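Local coordinates for uricase (Bacillus fastidiosus, PDB 4R8X), which catalyses the oxidation of urate by molecular oxygen to 5-hydroxyisourate, the first step of urate breakdown to allantoin, at residues I200-G205 / H246-I251; R229-S234 / G252-D257. All coordinates share one frame; numbering follows the deposited sequence.

Interaction 1: residues I200-G205 / H246-I251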
loop_
_atom_site.group_PDB
_atom_site.type_symbol
_atom_site.label_atom_id
_atom_site.label_comp_id
_atom_site.label_asym_id
_atom_site.label_seq_id
_atom_site.Cartn_x
_atom_site.Cartn_y
_atom_site.Cartn_z
ATOM N N ILE D 200 -5.287 -17.409 -9.484
ATOM C CA ILE D 200 -4.636 -16.624 -10.536
ATOM C C ILE D 200 -5.030 -15.149 -10.519
ATOM O O ILE D 200 -6.157 -14.795 -10.160
ATOM C CB ILE D 200 -4.927 -17.201 -11.945
ATOM C CG1 ILE D 200 -6.417 -17.090 -12.282
ATOM C CG2 ILE D 200 -4.484 -18.653 -12.034
ATOM C CD1 ILE D 200 -6.777 -17.580 -13.690
ATOM N N PHE D 201 -4.077 -14.297 -10.881
ATOM C CA PHE D 201 -4.336 -12.892 -11.175
ATOM C C PHE D 201 -4.176 -12.760 -12.678
ATOM O O PHE D 201 -3.227 -13.319 -13.239
ATOM C CB PHE D 201 -3.303 -11.979 -10.508
ATOM C CG PHE D 201 -3.379 -11.930 -8.999
ATOM C CD1 PHE D 201 -4.253 -12.740 -8.274
ATOM C CD2 PHE D 201 -2.580 -11.039 -8.308
ATOM C CE1 PHE D 201 -4.295 -12.678 -6.886
ATOM C CE2 PHE D 201 -2.625 -10.965 -6.923
ATOM C CZ PHE D 201 -3.485 -11.785 -6.215
ATOM N N LEU D 202 -5.068 -12.007 -13.320
ATOM C CA LEU D 202 -5.015 -11.803 -14.771
ATOM C C LEU D 202 -5.193 -10.337 -15.122
ATOM O O LEU D 202 -6.102 -9.680 -14.612
ATOM C CB LEU D 202 -6.118 -12.592 -15.493
ATOM C CG LEU D 202 -6.128 -14.117 -15.447
ATOM C CD1 LEU D 202 -7.290 -14.669 -16.257
ATOM C CD2 LEU D 202 -4.803 -14.680 -15.949
ATOM N N ASN D 203 -4.315 -9.837 -15.983
ATOM C CA ASN D 203 -4.557 -8.609 -16.720
ATOM C C ASN D 203 -4.705 -9.038 -18.162
ATOM O O ASN D 203 -3.846 -9.755 -18.689
ATOM C CB ASN D 203 -3.382 -7.640 -16.614
ATOM C CG ASN D 203 -3.119 -7.165 -15.196
ATOM O OD1 ASN D 203 -3.994 -7.191 -14.333
ATOM N ND2 ASN D 203 -1.893 -6.713 -14.955
ATOM N N ILE D 204 -5.800 -8.638 -18.793
ATOM C CA ILE D 204 -6.055 -9.031 -20.170
ATOM C C ILE D 204 -6.203 -7.787 -21.016
ATOM O O ILE D 204 -6.864 -6.832 -20.614
ATOM C CB ILE D 204 -7.337 -9.863 -20.279
ATOM C CG1 ILE D 204 -7.319 -11.000 -19.249
ATOM C CG2 ILE D 204 -7.491 -10.405 -21.686
ATOM C CD1 ILE D 204 -8.615 -11.792 -19.184
ATOM N N GLY D 205 -5.573 -7.786 -22.184
ATOM C CA GLY D 205 -5.699 -6.683 -23.120
ATOM C C GLY D 205 -6.049 -7.184 -24.506
ATOM O O GLY D 205 -5.886 -8.370 -24.794
ATOM N N HIS D 246 -1.562 -22.937 -20.419
ATOM C CA HIS D 246 -2.616 -23.590 -21.179
ATOM C C HIS D 246 -3.951 -22.851 -21.032
ATOM O O HIS D 246 -4.654 -22.612 -22.009
ATOM C CB HIS D 246 -2.712 -25.046 -20.715
ATOM C CG HIS D 246 -3.823 -25.825 -21.346
ATOM N ND1 HIS D 246 -4.879 -26.330 -20.619
ATOM C CD2 HIS D 246 -4.035 -26.200 -22.631
ATOM C CE1 HIS D 246 -5.695 -26.982 -21.429
ATOM N NE2 HIS D 246 -5.206 -26.917 -22.655
ATOM N N LEU D 247 -4.288 -22.472 -19.805
ATOM C CA LEU D 247 -5.526 -21.743 -19.545
ATOM C C LEU D 247 -5.653 -20.452 -20.352
ATOM O O LEU D 247 -6.683 -20.214 -20.991
ATOM C CB LEU D 247 -5.657 -21.452 -18.054
ATOM C CG LEU D 247 -6.803 -20.528 -17.641
ATOM C CD1 LEU D 247 -8.153 -21.167 -17.966
ATOM C CD2 LEU D 247 -6.688 -20.212 -16.168
ATOM N N ILE D 248 -4.612 -19.627 -20.341
ATOM C CA ILE D 248 -4.726 -18.329 -20.980
ATOM C C ILE D 248 -4.751 -18.456 -22.496
ATOM O O ILE D 248 -5.358 -17.629 -23.178
ATOM C CB ILE D 248 -3.667 -17.311 -20.488
ATOM C CG1 ILE D 248 -2.244 -17.800 -20.750
ATOM C CG2 ILE D 248 -3.870 -17.028 -19.003
ATOM C CD1 ILE D 248 -1.198 -16.748 -20.416
ATOM N N TYR D 249 -4.132 -19.509 -23.025
ATOM C CA TYR D 249 -4.247 -19.765 -24.453
ATOM C C TYR D 249 -5.721 -19.943 -24.823
ATOM O O TYR D 249 -6.221 -19.329 -25.774
ATOM C CB TYR D 249 -3.447 -21.010 -24.850
ATOM C CG TYR D 249 -3.481 -21.336 -26.331
ATOM C CD1 TYR D 249 -3.052 -20.415 -27.278
ATOM C CD2 TYR D 249 -3.931 -22.576 -26.781
ATOM C CE1 TYR D 249 -3.071 -20.719 -28.631
ATOM C CE2 TYR D 249 -3.951 -22.884 -28.130
ATOM C CZ TYR D 249 -3.523 -21.950 -29.048
ATOM O OH TYR D 249 -3.540 -22.244 -30.393
ATOM N N HIS D 250 -6.422 -20.762 -24.048
ATOM C CA HIS D 250 -7.834 -21.019 -24.295
ATOM C C HIS D 250 -8.755 -19.842 -23.998
ATOM O O HIS D 250 -9.740 -19.638 -24.695
ATOM C CB HIS D 250 -8.271 -22.284 -23.565
ATOM C CG HIS D 250 -7.806 -23.532 -24.240
ATOM N ND1 HIS D 250 -8.619 -24.263 -25.076
ATOM C CD2 HIS D 250 -6.595 -24.137 -24.265
ATOM C CE1 HIS D 250 -7.942 -25.292 -25.555
ATOM N NE2 HIS D 250 -6.706 -25.230 -25.092
ATOM N N ILE D 251 -8.436 -19.057 -22.979
ATOM C CA ILE D 251 -9.182 -17.836 -22.757
ATOM C C ILE D 251 -9.022 -16.922 -23.973
ATOM O O ILE D 251 -10.003 -16.360 -24.479
ATOM C CB ILE D 251 -8.728 -17.117 -21.476
ATOM C CG1 ILE D 251 -9.098 -17.952 -20.238
ATOM C CG2 ILE D 251 -9.359 -15.732 -21.417
ATOM C CD1 ILE D 251 -8.503 -17.429 -18.920
#
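With CG1 held between its backbone N and carbonyl carbon (chi1 65°) and the chain beyond it extended, Ile200 sends CD1 straight at Leu247, whose CG stands anti to its own backbone N (chi1 172°). The two methyls meet tip to tip, Ile200 CD1 lying 3.6 Å from Leu247 CD2. Leu202 divides its fork between two helix residues. Its CD1 faces the end of Ile251, 4.0 Å from Ile251 CD1, while its CD2 slants across the branch methyl of Ile248, 4.0 Å from Ile248 CG2. The contacts thus come from alternate strand residues and from helix positions i, i+1 and i+4. In the short segments the axes run 11.6 Å apart and cross at -33°, a helix laid on one face of the antiparallel sheet, as in the tunnelling (T-) fold of the uricase family. No hydrogen bond spans this wholly apolar layer. Phe236 of helix 225-238 touches both Ile200 and Leu247, and Phe58 of the second subunit packs on Ile248. The predicted urate site borders the layer: the side chains of Ile248 and Gln245 are about 5 Å apart, and those of Ile200 and Asn271 about 6 Å.

Interaction 2: residues R229-S234 / G252-D257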
loop_
_atom_site.group_PDB
_atom_site.type_symbol
_atom_site.label_atom_id
_atom_site.label_comp_id
_atom_site.label_asym_id
_atom_site.label_seq_id
_atom_site.Cartn_x
_atom_site.Cartn_y
_atom_site.Cartn_z
ATOM N N ARG D 229 -13.910 -10.183 -19.171
ATOM C CA ARG D 229 -13.810 -10.719 -17.814
ATOM C C ARG D 229 -14.720 -11.941 -17.659
ATOM O O ARG D 229 -14.319 -12.968 -17.104
ATOM C CB ARG D 229 -14.168 -9.618 -16.809
ATOM C CG ARG D 229 -14.044 -9.978 -15.333
ATOM C CD ARG D 229 -15.355 -10.515 -14.763
ATOM N NE ARG D 229 -16.506 -9.712 -15.164
ATOM C CZ ARG D 229 -16.840 -8.548 -14.615
ATOM N NH1 ARG D 229 -16.110 -8.037 -13.633
ATOM N NH2 ARG D 229 -17.906 -7.891 -15.049
ATOM N N ASP D 230 -15.952 -11.832 -18.146
ATOM C CA ASP D 230 -16.896 -12.944 -18.079
ATOM C C ASP D 230 -16.446 -14.149 -18.908
ATOM O O ASP D 230 -16.662 -15.291 -18.497
ATOM C CB ASP D 230 -18.298 -12.504 -18.495
ATOM C CG ASP D 230 -18.942 -11.570 -17.488
ATOM O OD1 ASP D 230 -18.449 -11.484 -16.337
ATOM O OD2 ASP D 230 -19.941 -10.921 -17.859
ATOM N N ILE D 231 -15.829 -13.913 -20.067
ATOM C CA ILE D 231 -15.276 -15.020 -20.845
ATOM C C ILE D 231 -14.165 -15.710 -20.050
ATOM O O ILE D 231 -14.143 -16.931 -19.922
ATOM C CB ILE D 231 -14.750 -14.567 -22.213
ATOM C CG1 ILE D 231 -15.910 -14.135 -23.107
ATOM C CG2 ILE D 231 -13.962 -15.691 -22.891
ATOM C CD1 ILE D 231 -15.444 -13.474 -24.384
ATOM N N ALA D 232 -13.241 -14.927 -19.519
ATOM C CA ALA D 232 -12.162 -15.478 -18.696
ATOM C C ALA D 232 -12.675 -16.345 -17.548
ATOM O O ALA D 232 -12.188 -17.453 -17.336
ATOM C CB ALA D 232 -11.290 -14.356 -18.151
ATOM N N ALA D 233 -13.663 -15.845 -16.811
ATOM C CA ALA D 233 -14.202 -16.585 -15.685
ATOM C C ALA D 233 -14.870 -17.875 -16.148
ATOM O O ALA D 233 -14.714 -18.921 -15.520
ATOM C CB ALA D 233 -15.183 -15.723 -14.923
ATOM N N SER D 234 -15.594 -17.793 -17.260
ATOM C CA SER D 234 -16.334 -18.933 -17.794
ATOM C C SER D 234 -15.401 -20.037 -18.276
ATOM O O SER D 234 -15.634 -21.218 -18.020
ATOM C CB SER D 234 -17.265 -18.491 -18.929
ATOM O OG SER D 234 -18.251 -17.592 -18.443
ATOM N N GLY D 252 -7.788 -16.792 -24.451
ATOM C CA GLY D 252 -7.515 -15.957 -25.605
ATOM C C GLY D 252 -8.243 -16.417 -26.856
ATOM O O GLY D 252 -8.825 -15.597 -27.563
ATOM N N LEU D 253 -8.201 -17.717 -27.129
ATOM C CA LEU D 253 -8.911 -18.274 -28.284
ATOM C C LEU D 253 -10.397 -17.949 -28.222
ATOM O O LEU D 253 -11.011 -17.610 -29.233
ATOM C CB LEU D 253 -8.732 -19.800 -28.351
ATOM C CG LEU D 253 -7.337 -20.349 -28.652
ATOM C CD1 LEU D 253 -7.338 -21.868 -28.497
ATOM C CD2 LEU D 253 -6.853 -19.945 -30.043
ATOM N N THR D 254 -10.978 -18.092 -27.035
ATOM C CA THR D 254 -12.412 -17.881 -26.852
ATOM C C THR D 254 -12.786 -16.424 -27.095
ATOM O O THR D 254 -13.794 -16.139 -27.740
ATOM C CB THR D 254 -12.886 -18.336 -25.453
ATOM O OG1 THR D 254 -12.462 -19.686 -25.227
ATOM C CG2 THR D 254 -14.399 -18.286 -25.367
ATOM N N ILE D 255 -11.971 -15.503 -26.587
ATOM C CA ILE D 255 -12.223 -14.078 -26.805
ATOM C C ILE D 255 -12.161 -13.749 -28.304
ATOM O O ILE D 255 -13.042 -13.084 -28.844
ATOM C CB ILE D 255 -11.227 -13.188 -26.012
ATOM C CG1 ILE D 255 -11.390 -13.372 -24.495
ATOM C CG2 ILE D 255 -11.404 -11.735 -26.395
ATOM C CD1 ILE D 255 -10.197 -12.892 -23.692
ATOM N N LEU D 256 -11.117 -14.229 -28.972
ATOM C CA LEU D 256 -10.977 -14.043 -30.414
ATOM C C LEU D 256 -12.150 -14.643 -31.205
ATOM O O LEU D 256 -12.586 -14.082 -32.219
ATOM C CB LEU D 256 -9.646 -14.630 -30.872
ATOM C CG LEU D 256 -8.418 -13.892 -30.328
ATOM C CD1 LEU D 256 -7.121 -14.655 -30.574
ATOM C CD2 LEU D 256 -8.321 -12.480 -30.902
ATOM N N ASP D 257 -12.654 -15.783 -30.742
ATOM C CA ASP D 257 -13.800 -16.451 -31.356
ATOM C C ASP D 257 -15.067 -15.600 -31.259
ATOM O O ASP D 257 -15.798 -15.424 -32.240
ATOM C CB ASP D 257 -14.020 -17.808 -30.680
ATOM C CG ASP D 257 -14.683 -18.830 -31.589
ATOM O OD1 ASP D 257 -15.041 -18.505 -32.745
ATOM O OD2 ASP D 257 -14.836 -19.984 -31.135
#
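Ile231 lays its branch methyl, CG2, over the groove between Thr254 and Ile255, 3.6 Å from Thr254 CG2 and 3.8 Å from Ile255 CG1. This joins helices 225-238 and 244-258, the helix pair that in the T-fold packs against the antiparallel sheet. The backbones come near each other here, with Ile231 CA and Ile255 CA 6.8 Å apart. Ile231 and Thr254 lie alongside each other, pointing opposite ways, whereas Ile231 and Ile255 meet at a slant. In Ile231, CG1 sits beside the backbone N (chi1 -68°), which leaves CG2 anti to that N and directed at the other helix; CD1 then reaches Ile255 as well, 4.1 Å from Ile255 CA. An alanine in place of Ile231 removes both methyls, and Thr254 CG2 and Ile255 CG1 would probably lose this packing partner, opening a gap between the helices at this point. Thr254 turns its methyl to this seam, while its OG1 bonds back to His250 O one turn earlier. Ile255 continues to Leu262 and Val265 of strand 262-271, linking the helix pair to the sheet.

No hydrogen bond crosses between the helices here; the polar groups of 229-234 bond within their own helix and to outside partners. Arg229 NE forms a salt bridge to Asp230 OD1 at 2.9 Å, bent to 143° at the hydrogen and meeting the carboxylate from above its plane, 47° out of it; Arg229 NH1 has a second acidic partner in Glu142. Ser234 OG accepts a hydrogen bond from Gly124 N of the third subunit. Asp230 O is gripped twice, by Ser234 OG at 2.8 Å and by Ser234 N at 3.0 Å, the two donors arriving from opposite faces of its carbonyl plane.

In the fold
Reading from the N terminus, strand 198-208 comes before helix 225-238 and helix 244-258. Interaction 1 closes a loop of 40 residues between 200-205 and 246-251; interaction 2 closes one of 17 residues between 229-234 and 252-257. Their segments alternate along the chain, so the two loops cross and do not nest. Both end on helix 244-258: interaction 1 uses its earlier half and interaction 2 its later half. The centres of the two contacts lie about 9 Å apart, and the contacts touch directly: Ile204 CD1 is 3.8 Å from Ala232 CB, and Ile251 CG2 is 3.9 Å from Ala232 CA. Sheet and both helices thereby share one buried core.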